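Local coordinates for protein restriction endonuclease R.BpuJI (Bacillus pumilus, PDB 2VLA) that recognises and binds its cognate DNA through this N-terminal domain and, as the full-length restriction enzyme, probably acts as an endonuclease, at residues Glu59-Lys62 / Lys63-Asp66; Lys174-Pro177 / Ile178-Ile181; Ile181-Ile184 / Ile185-Arg188. All coordinates share one frame; numbering follows the deposited sequence.

All three contacts are local, made at the start of a helix (contacts 1 and 2) or along one (contact 3) in the BpuJI recognition domain. Contact 1 comes first in the chain and opens helix 62-76 against the bound DNA. Contact 2 opens helix 177-189, and contact 3 carries that same helix onward, beginning at Ile181, where contact 2 ends; their centres lie about 11 Å apart. Contact 1 stands on the opposite side of the chain's centre, with its own centre about 43 Å from that of contact 2 and about 46 Å from that of contact 3. The set thus compares one helix start that grips DNA with another that is capped by its own glutamate, about 20 Å from the nucleic acid at the nearest atoms.

Contact 1 (Glu59-Lys62 / Lys63-Asp66). With nucleotides of chain C.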
loop_
_atom_site.group_PDB
_atom_site.type_symbol
_atom_site.label_atom_id
_atom_site.label_comp_id
_atom_site.label_asym_id
_atom_site.label_seq_id
_atom_site.Cartn_x
_atom_site.Cartn_y
_atom_site.Cartn_z
ATOM N N GLU A 59 20.430 20.888 -1.593
ATOM C CA GLU A 59 20.993 20.228 -2.755
ATOM C C GLU A 59 19.942 19.399 -3.523
ATOM O O GLU A 59 20.201 18.936 -4.624
ATOM C CB GLU A 59 22.149 19.328 -2.324
ATOM C CG GLU A 59 21.749 18.206 -1.345
ATOM C CD GLU A 59 21.466 18.711 0.085
ATOM O OE1 GLU A 59 21.021 19.858 0.247
ATOM O OE2 GLU A 59 21.672 17.935 1.030
ATOM N N THR A 60 18.761 19.246 -2.929
ATOM C CA THR A 60 17.668 18.417 -3.510
ATOM C C THR A 60 17.199 19.013 -4.836
ATOM O O THR A 60 16.897 20.199 -4.916
ATOM C CB THR A 60 16.495 18.350 -2.534
ATOM O OG1 THR A 60 16.959 17.901 -1.254
ATOM C CG2 THR A 60 15.395 17.382 -3.048
ATOM N N THR A 61 17.122 18.180 -5.873
ATOM C CA THR A 61 16.633 18.636 -7.164
ATOM C C THR A 61 15.130 18.906 -7.141
ATOM O O THR A 61 14.378 18.306 -6.351
ATOM C CB THR A 61 16.925 17.615 -8.292
ATOM O OG1 THR A 61 16.192 16.401 -8.052
ATOM C CG2 THR A 61 18.453 17.336 -8.414
ATOM N N LYS A 62 14.678 19.744 -8.057
ATOM C CA LYS A 62 13.243 19.958 -8.245
ATOM C C LYS A 62 12.525 18.657 -8.534
ATOM O O LYS A 62 11.423 18.445 -8.067
ATOM C CB LYS A 62 12.990 20.939 -9.377
ATOM C CG LYS A 62 11.509 21.156 -9.664
ATOM C CD LYS A 62 11.297 22.259 -10.663
ATOM C CE LYS A 62 9.823 22.406 -11.017
ATOM N NZ LYS A 62 9.356 21.292 -11.871
ATOM N N LYS A 63 13.143 17.789 -9.324
ATOM C CA LYS A 63 12.522 16.517 -9.685
ATOM C C LYS A 63 12.179 15.703 -8.423
ATOM O O LYS A 63 11.095 15.131 -8.300
ATOM C CB LYS A 63 13.444 15.709 -10.610
ATOM C CG LYS A 63 12.876 14.323 -11.034
ATOM C CD LYS A 63 11.499 14.442 -11.729
ATOM C CE LYS A 63 11.087 13.152 -12.424
ATOM N NZ LYS A 63 11.862 12.864 -13.624
ATOM N N THR A 64 13.111 15.658 -7.497
ATOM C CA THR A 64 12.910 14.943 -6.248
ATOM C C THR A 64 11.816 15.568 -5.423
ATOM O O THR A 64 10.957 14.865 -4.888
ATOM C CB THR A 64 14.229 14.900 -5.466
ATOM O OG1 THR A 64 15.136 14.111 -6.214
ATOM C CG2 THR A 64 14.064 14.329 -4.069
ATOM N N LEU A 65 11.820 16.894 -5.327
ATOM C CA LEU A 65 10.755 17.588 -4.611
ATOM C C LEU A 65 9.380 17.274 -5.235
ATOM O O LEU A 65 8.414 16.970 -4.524
ATOM C CB LEU A 65 11.022 19.107 -4.597
ATOM C CG LEU A 65 12.271 19.570 -3.828
ATOM C CD1 LEU A 65 12.558 21.028 -4.155
ATOM C CD2 LEU A 65 12.065 19.370 -2.344
ATOM N N ASP A 66 9.295 17.383 -6.560
ATOM C CA ASP A 66 8.073 17.073 -7.271
ATOM C C ASP A 66 7.634 15.634 -6.991
ATOM O O ASP A 66 6.455 15.367 -6.746
ATOM C CB ASP A 66 8.281 17.246 -8.795
ATOM C CG ASP A 66 8.350 18.711 -9.237
ATOM O OD1 ASP A 66 7.882 19.595 -8.497
ATOM O OD2 ASP A 66 8.819 18.953 -10.365
ATOM P P DG C 6 18.847 14.235 -6.334
ATOM O OP1 DG C 6 20.262 14.767 -6.324
ATOM O OP2 DG C 6 17.740 15.117 -5.934
ATOM O "O5'" DG C 6 18.472 13.661 -7.787
ATOM C "C5'" DG C 6 19.361 12.812 -8.452
ATOM C "C4'" DG C 6 18.704 12.218 -9.645
ATOM O "O4'" DG C 6 17.697 11.288 -9.159
ATOM C "C3'" DG C 6 17.942 13.183 -10.566
ATOM O "O3'" DG C 6 18.076 12.747 -11.899
ATOM C "C2'" DG C 6 16.502 13.008 -10.127
ATOM C "C1'" DG C 6 16.496 11.502 -9.865
ATOM N N9 DG C 6 15.369 10.969 -9.120
ATOM C C8 DG C 6 14.538 11.623 -8.273
ATOM N N7 DG C 6 13.585 10.846 -7.792
ATOM C C5 DG C 6 13.825 9.612 -8.369
ATOM C C6 DG C 6 13.134 8.383 -8.265
ATOM O O6 DG C 6 12.118 8.166 -7.576
ATOM N N1 DG C 6 13.705 7.394 -9.038
ATOM C C2 DG C 6 14.835 7.543 -9.814
ATOM N N2 DG C 6 15.245 6.455 -10.464
ATOM N N3 DG C 6 15.485 8.694 -9.924
ATOM C C4 DG C 6 14.922 9.677 -9.196
ATOM P P DG C 7 18.485 13.757 -13.062
ATOM O OP1 DG C 7 19.780 14.376 -12.754
ATOM O OP2 DG C 7 17.264 14.570 -13.361
ATOM O "O5'" DG C 7 18.659 12.718 -14.270
ATOM C "C5'" DG C 7 19.601 11.680 -14.188
ATOM C "C4'" DG C 7 19.053 10.373 -14.722
ATOM O "O4'" DG C 7 17.966 9.927 -13.872
ATOM C "C3'" DG C 7 18.455 10.398 -16.133
ATOM O "O3'" DG C 7 18.694 9.145 -16.739
ATOM C "C2'" DG C 7 16.975 10.640 -15.872
ATOM C "C1'" DG C 7 16.763 9.794 -14.637
ATOM N N9 DG C 7 15.654 10.179 -13.798
ATOM C C8 DG C 7 15.357 11.392 -13.278
ATOM N N7 DG C 7 14.285 11.400 -12.528
ATOM C C5 DG C 7 13.846 10.076 -12.557
ATOM C C6 DG C 7 12.732 9.431 -11.940
ATOM O O6 DG C 7 11.886 9.920 -11.165
ATOM N N1 DG C 7 12.680 8.088 -12.276
ATOM C C2 DG C 7 13.580 7.438 -13.082
ATOM N N2 DG C 7 13.341 6.117 -13.294
ATOM N N3 DG C 7 14.647 8.020 -13.634
ATOM C C4 DG C 7 14.710 9.321 -13.333
ATOM P P DC C 5 14.658 11.015 -2.062
ATOM O OP1 DC C 5 14.398 11.913 -0.942
ATOM O OP2 DC C 5 13.506 10.722 -2.944
ATOM O "O5'" DC C 5 15.873 11.546 -2.971
ATOM C "C5'" DC C 5 17.251 11.501 -2.529
ATOM C "C4'" DC C 5 18.083 11.372 -3.769
ATOM O "O4'" DC C 5 17.913 10.021 -4.326
ATOM C "C3'" DC C 5 17.668 12.338 -4.876
ATOM O "O3'" DC C 5 18.873 12.908 -5.428
ATOM C "C2'" DC C 5 16.964 11.498 -5.914
ATOM C "C1'" DC C 5 17.499 10.107 -5.684
ATOM N N1 DC C 5 16.496 8.989 -5.837
ATOM C C2 DC C 5 16.889 7.837 -6.499
ATOM O O2 DC C 5 18.001 7.785 -7.061
ATOM N N3 DC C 5 16.026 6.777 -6.585
ATOM C C4 DC C 5 14.868 6.858 -5.953
ATOM N N4 DC C 5 14.050 5.790 -6.023
ATOM C C5 DC C 5 14.452 8.009 -5.277
ATOM C C6 DC C 5 15.291 9.042 -5.197
#
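Thr61 and Thr64, whose OG1 atoms lie 3.1 Å apart, converge on one phosphate oxygen of nucleotide DG6 of chain C. Thr64 OG1 donates to OP2 of DG6 at 2.8 Å and Thr61 OG1 at 2.9 Å, while the backbone Thr61 N adds a third, nearly straight bond (167°), so three donors grip a single anionic oxygen. Thr61 OG1 works twice: set between its own backbone N and carbonyl carbon (chi1 65°), it also accepts from Thr64 N at 3.2 Å, capping the helix while it donates to DNA. Next door, Lys63 bends at its second and last side-chain torsions and brings NZ to 3.0 Å from N7 of DG7 of chain C; the same ammonium group hydrogen-bonds O6 of a guanine base.

Behind this shell, Thr60 CG2 presses on Thr64 CG2 at a tight 3.5 Å, backing the threonine that holds the phosphate, and Thr60 OG1 is tied to Gly57 O. One turn on, Lys62 NZ reaches the syn lone pair of Asp66 OD2 at 2.8 Å in a salt bridge, while Asp66 OD1 serves Arg69 and Asn49. An alanine here would probably leave Lys62 and Arg69 without their shared carboxylate and Asn49 without its bond to this helix. Leu65 packs against helix 41-56. A capped helix start on a phosphate, with a lysine at the major-groove edge of guanines, is consistent with the recognition helix of a helix-turn-helix.

Contact 2 (Lys174-Pro177 / Ile178-Ile181)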
loop_
_atom_site.group_PDB
_atom_site.type_symbol
_atom_site.label_atom_id
_atom_site.label_comp_id
_atom_site.label_asym_id
_atom_site.label_seq_id
_atom_site.Cartn_x
_atom_site.Cartn_y
_atom_site.Cartn_z
ATOM N N LYS A 174 -8.924 -15.535 -5.352
ATOM C CA LYS A 174 -9.417 -16.897 -5.550
ATOM C C LYS A 174 -9.135 -17.834 -4.376
ATOM O O LYS A 174 -9.671 -18.941 -4.320
ATOM C CB LYS A 174 -8.802 -17.477 -6.811
ATOM C CG LYS A 174 -9.322 -16.829 -8.102
ATOM C CD LYS A 174 -8.635 -17.413 -9.299
ATOM C CE LYS A 174 -9.041 -16.718 -10.579
ATOM N NZ LYS A 174 -8.225 -17.188 -11.746
ATOM N N ILE A 175 -8.255 -17.412 -3.461
ATOM C CA ILE A 175 -7.644 -18.341 -2.517
ATOM C C ILE A 175 -7.925 -17.946 -1.068
ATOM O O ILE A 175 -7.699 -16.801 -0.688
ATOM C CB ILE A 175 -6.097 -18.346 -2.705
ATOM C CG1 ILE A 175 -5.712 -18.607 -4.176
ATOM C CG2 ILE A 175 -5.451 -19.366 -1.773
ATOM C CD1 ILE A 175 -6.234 -19.954 -4.736
ATOM N N LYS A 176 -8.316 -18.934 -0.253
ATOM C CA LYS A 176 -8.493 -18.729 1.195
ATOM C C LYS A 176 -7.150 -18.817 1.950
ATOM O O LYS A 176 -6.294 -19.633 1.619
ATOM C CB LYS A 176 -9.468 -19.747 1.759
ATOM C CG LYS A 176 -10.867 -19.652 1.121
ATOM C CD LYS A 176 -11.920 -20.305 1.975
ATOM C CE LYS A 176 -13.315 -20.117 1.371
ATOM N NZ LYS A 176 -13.841 -18.721 1.556
ATOM N N PRO A 177 -6.964 -17.958 2.961
ATOM C CA PRO A 177 -5.746 -18.030 3.765
ATOM C C PRO A 177 -5.380 -19.425 4.240
ATOM O O PRO A 177 -4.235 -19.799 4.177
ATOM C CB PRO A 177 -6.051 -17.088 4.911
ATOM C CG PRO A 177 -6.877 -16.042 4.279
ATOM C CD PRO A 177 -7.800 -16.822 3.361
ATOM N N ILE A 178 -6.344 -20.246 4.616
ATOM C CA ILE A 178 -5.996 -21.594 5.055
ATOM C C ILE A 178 -5.367 -22.422 3.924
ATOM O O ILE A 178 -4.513 -23.277 4.174
ATOM C CB ILE A 178 -7.225 -22.379 5.641
ATOM C CG1 ILE A 178 -6.730 -23.713 6.220
ATOM C CG2 ILE A 178 -8.354 -22.591 4.575
ATOM C CD1 ILE A 178 -5.799 -23.564 7.441
ATOM N N GLU A 179 -5.796 -22.188 2.684
ATOM C CA GLU A 179 -5.144 -22.845 1.540
ATOM C C GLU A 179 -3.669 -22.480 1.419
ATOM O O GLU A 179 -2.853 -23.312 1.032
ATOM C CB GLU A 179 -5.832 -22.486 0.253
ATOM C CG GLU A 179 -7.196 -23.028 0.114
ATOM C CD GLU A 179 -7.845 -22.576 -1.180
ATOM O OE1 GLU A 179 -7.491 -23.141 -2.258
ATOM O OE2 GLU A 179 -8.638 -21.619 -1.140
ATOM N N VAL A 180 -3.338 -21.213 1.682
ATOM C CA VAL A 180 -1.967 -20.751 1.624
ATOM C C VAL A 180 -1.160 -21.458 2.704
ATOM O O VAL A 180 -0.086 -21.995 2.445
ATOM C CB VAL A 180 -1.896 -19.223 1.819
ATOM C CG1 VAL A 180 -0.438 -18.769 1.914
ATOM C CG2 VAL A 180 -2.595 -18.511 0.665
ATOM N N ILE A 181 -1.700 -21.478 3.918
ATOM C CA ILE A 181 -1.018 -22.087 5.033
ATOM C C ILE A 181 -0.805 -23.586 4.805
ATOM O O ILE A 181 0.278 -24.112 5.031
ATOM C CB ILE A 181 -1.794 -21.835 6.328
ATOM C CG1 ILE A 181 -1.738 -20.313 6.697
ATOM C CG2 ILE A 181 -1.277 -22.736 7.463
ATOM C CD1 ILE A 181 -0.360 -19.678 6.600
HETATM O O HOH W 1 -10.697 -20.788 -2.590
#
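Glu179 folds back on Lys176, and hydrogen bonds dominate the contact. Glu179 OE2 accepts from the backbone Lys176 N at 2.8 Å in an almost straight bond (171°), the donor standing well above the carboxylate plane. A first torsion of -68°, with CG beside the backbone N, followed by an extended chain, carries the carboxylate back past the helix start. A water donates to Glu179 OE2 and to Lys174 O, 2.7 Å from each, lengthening the bridge by two residues. The other oxygen, OE1, is bonded to Met1 N, so both ends of this carboxylate have partners.

Lys176 is the N-cap, Pro177 the first residue of helix 177-189, and Glu179 the third: the glutamate supplies the side-chain-to-N-cap half of a capping box. The other half, a bond from Glu179 N to an N-cap side chain, is absent, since lysine has no side-chain acceptor; Glu179 N and Val180 N make only weak bonds to Lys176 O. The regular pattern sets in with Ile181 N to Pro177 O at 3.1 Å.

Among apolar contacts, Ile175 CG2 meets Glu179 CB at 3.7 Å and Val180 CG2 at 3.9 Å, crossing both side chains at about a right angle. Val180 also packs on Tyr140 and Val170, and Pro177 rests on Trp247. Ile175 and Lys176 line a pocket holding a polyether, probably from the crystallisation liquor.

Contact 3 (Ile181-Ile184 / Ile185-Arg188); sequences IEKI and IEDR
Ile181 to Ile185, Glu182 to Glu186, Lys183 to Asp187 and Ile184 to Arg188 are joined by four successive carbonyl-to-amide bonds of regular alpha-helix, with Asp187 N to Lys183 O the shortest at 2.8 Å.

On one flank, Lys183 leaves the helix with CG anti to its backbone N (chi1 174°), bends at the second torsion (58°) and then runs straight, which swings its end over the next turn. There Lys183 NZ forms a salt bridge with Asp187 OD1 at 2.9 Å, arriving on the syn side but 24° out of the carboxylate plane. A long arm of the same network runs from Lys183 NZ to Glu186 OE2 at 3.8 Å. Asp187 is buried, and its second oxygen, OD2, is hydrogen-bonded to Tyr163 OH of helix 157-165.

Another flank pairs a methyl with a charged plane. Ile184 and Arg188 run alongside each other in the same direction, and Ile184 CG2 sits over one face of the guanidinium, 3.4 Å from Arg188 NE. The extended arginine carries NH2 onward to Asp159 and Gln154 O. Between turns, Ile181 CG2 touches Ile185 CD1 at 3.9 Å; Ile181 faces helix 137-150, and Ile185 packs on Ile153.

Charge is therefore paired twice over. Lys183 is likely to offset the buried negative charge of Asp187, whose two oxygens each have a partner, Lys183 and Tyr163, while Arg188 links the helix to Asp159 with one face of its flat group covered by isoleucine.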
loop_
_atom_site.group_PDB
_atom_site.type_symbol
_atom_site.label_atom_id
_atom_site.label_comp_id
_atom_site.label_asym_id
_atom_site.label_seq_id
_atom_site.Cartn_x
_atom_site.Cartn_y
_atom_site.Cartn_z
ATOM N N ILE A 181 -1.700 -21.478 3.918
ATOM C CA ILE A 181 -1.018 -22.087 5.033
ATOM C C ILE A 181 -0.805 -23.586 4.805
ATOM O O ILE A 181 0.278 -24.112 5.031
ATOM C CB ILE A 181 -1.794 -21.835 6.328
ATOM C CG1 ILE A 181 -1.738 -20.313 6.697
ATOM C CG2 ILE A 181 -1.277 -22.736 7.463
ATOM C CD1 ILE A 181 -0.360 -19.678 6.600
ATOM N N GLU A 182 -1.820 -24.272 4.330
ATOM C CA GLU A 182 -1.685 -25.705 4.072
ATOM C C GLU A 182 -0.612 -25.993 3.005
ATOM O O GLU A 182 0.186 -26.929 3.139
ATOM C CB GLU A 182 -3.040 -26.313 3.675
ATOM C CG GLU A 182 -4.014 -26.412 4.863
ATOM C CD GLU A 182 -5.457 -26.789 4.471
ATOM O OE1 GLU A 182 -5.820 -26.689 3.281
ATOM O OE2 GLU A 182 -6.233 -27.159 5.379
ATOM N N LYS A 183 -0.540 -25.138 1.989
ATOM C CA LYS A 183 0.461 -25.292 0.938
ATOM C C LYS A 183 1.886 -25.047 1.476
ATOM O O LYS A 183 2.833 -25.778 1.136
ATOM C CB LYS A 183 0.144 -24.336 -0.219
ATOM C CG LYS A 183 1.180 -24.296 -1.316
ATOM C CD LYS A 183 1.416 -25.649 -1.952
ATOM C CE LYS A 183 2.367 -25.542 -3.114
ATOM N NZ LYS A 183 2.894 -26.864 -3.540
ATOM N N ILE A 184 2.042 -24.035 2.324
ATOM C CA ILE A 184 3.350 -23.755 2.920
ATOM C C ILE A 184 3.790 -24.940 3.772
ATOM O O ILE A 184 4.915 -25.379 3.687
ATOM C CB ILE A 184 3.341 -22.440 3.746
ATOM C CG1 ILE A 184 3.175 -21.242 2.793
ATOM C CG2 ILE A 184 4.644 -22.301 4.586
ATOM C CD1 ILE A 184 3.012 -19.890 3.477
ATOM N N ILE A 185 2.867 -25.507 4.534
ATOM C CA ILE A 185 3.195 -26.641 5.377
ATOM C C ILE A 185 3.611 -27.861 4.516
ATOM O O ILE A 185 4.584 -28.544 4.831
ATOM C CB ILE A 185 2.014 -27.013 6.292
ATOM C CG1 ILE A 185 1.839 -25.936 7.389
ATOM C CG2 ILE A 185 2.232 -28.409 6.911
ATOM C CD1 ILE A 185 0.552 -26.092 8.226
ATOM N N GLU A 186 2.904 -28.102 3.419
ATOM C CA GLU A 186 3.264 -29.211 2.528
ATOM C C GLU A 186 4.628 -28.976 1.888
ATOM O O GLU A 186 5.470 -29.880 1.847
ATOM C CB GLU A 186 2.212 -29.407 1.442
ATOM C CG GLU A 186 2.524 -30.570 0.502
ATOM C CD GLU A 186 1.617 -30.610 -0.710
ATOM O OE1 GLU A 186 0.470 -31.097 -0.584
ATOM O OE2 GLU A 186 2.057 -30.177 -1.798
ATOM N N ASP A 187 4.862 -27.757 1.412
ATOM C CA ASP A 187 6.125 -27.436 0.789
ATOM C C ASP A 187 7.289 -27.631 1.767
ATOM O O ASP A 187 8.313 -28.226 1.417
ATOM C CB ASP A 187 6.101 -26.003 0.258
ATOM C CG ASP A 187 5.484 -25.900 -1.135
ATOM O OD1 ASP A 187 5.063 -26.954 -1.692
ATOM O OD2 ASP A 187 5.401 -24.763 -1.669
ATOM N N ARG A 188 7.129 -27.148 2.992
ATOM C CA ARG A 188 8.186 -27.294 3.997
ATOM C C ARG A 188 8.450 -28.764 4.280
ATOM O O ARG A 188 9.588 -29.161 4.524
ATOM C CB ARG A 188 7.816 -26.580 5.290
ATOM C CG ARG A 188 7.813 -25.067 5.180
ATOM C CD ARG A 188 7.500 -24.420 6.493
ATOM N NE ARG A 188 7.499 -22.966 6.386
ATOM C CZ ARG A 188 7.234 -22.138 7.388
ATOM N NH1 ARG A 188 6.951 -22.614 8.589
ATOM N NH2 ARG A 188 7.235 -20.830 7.179
#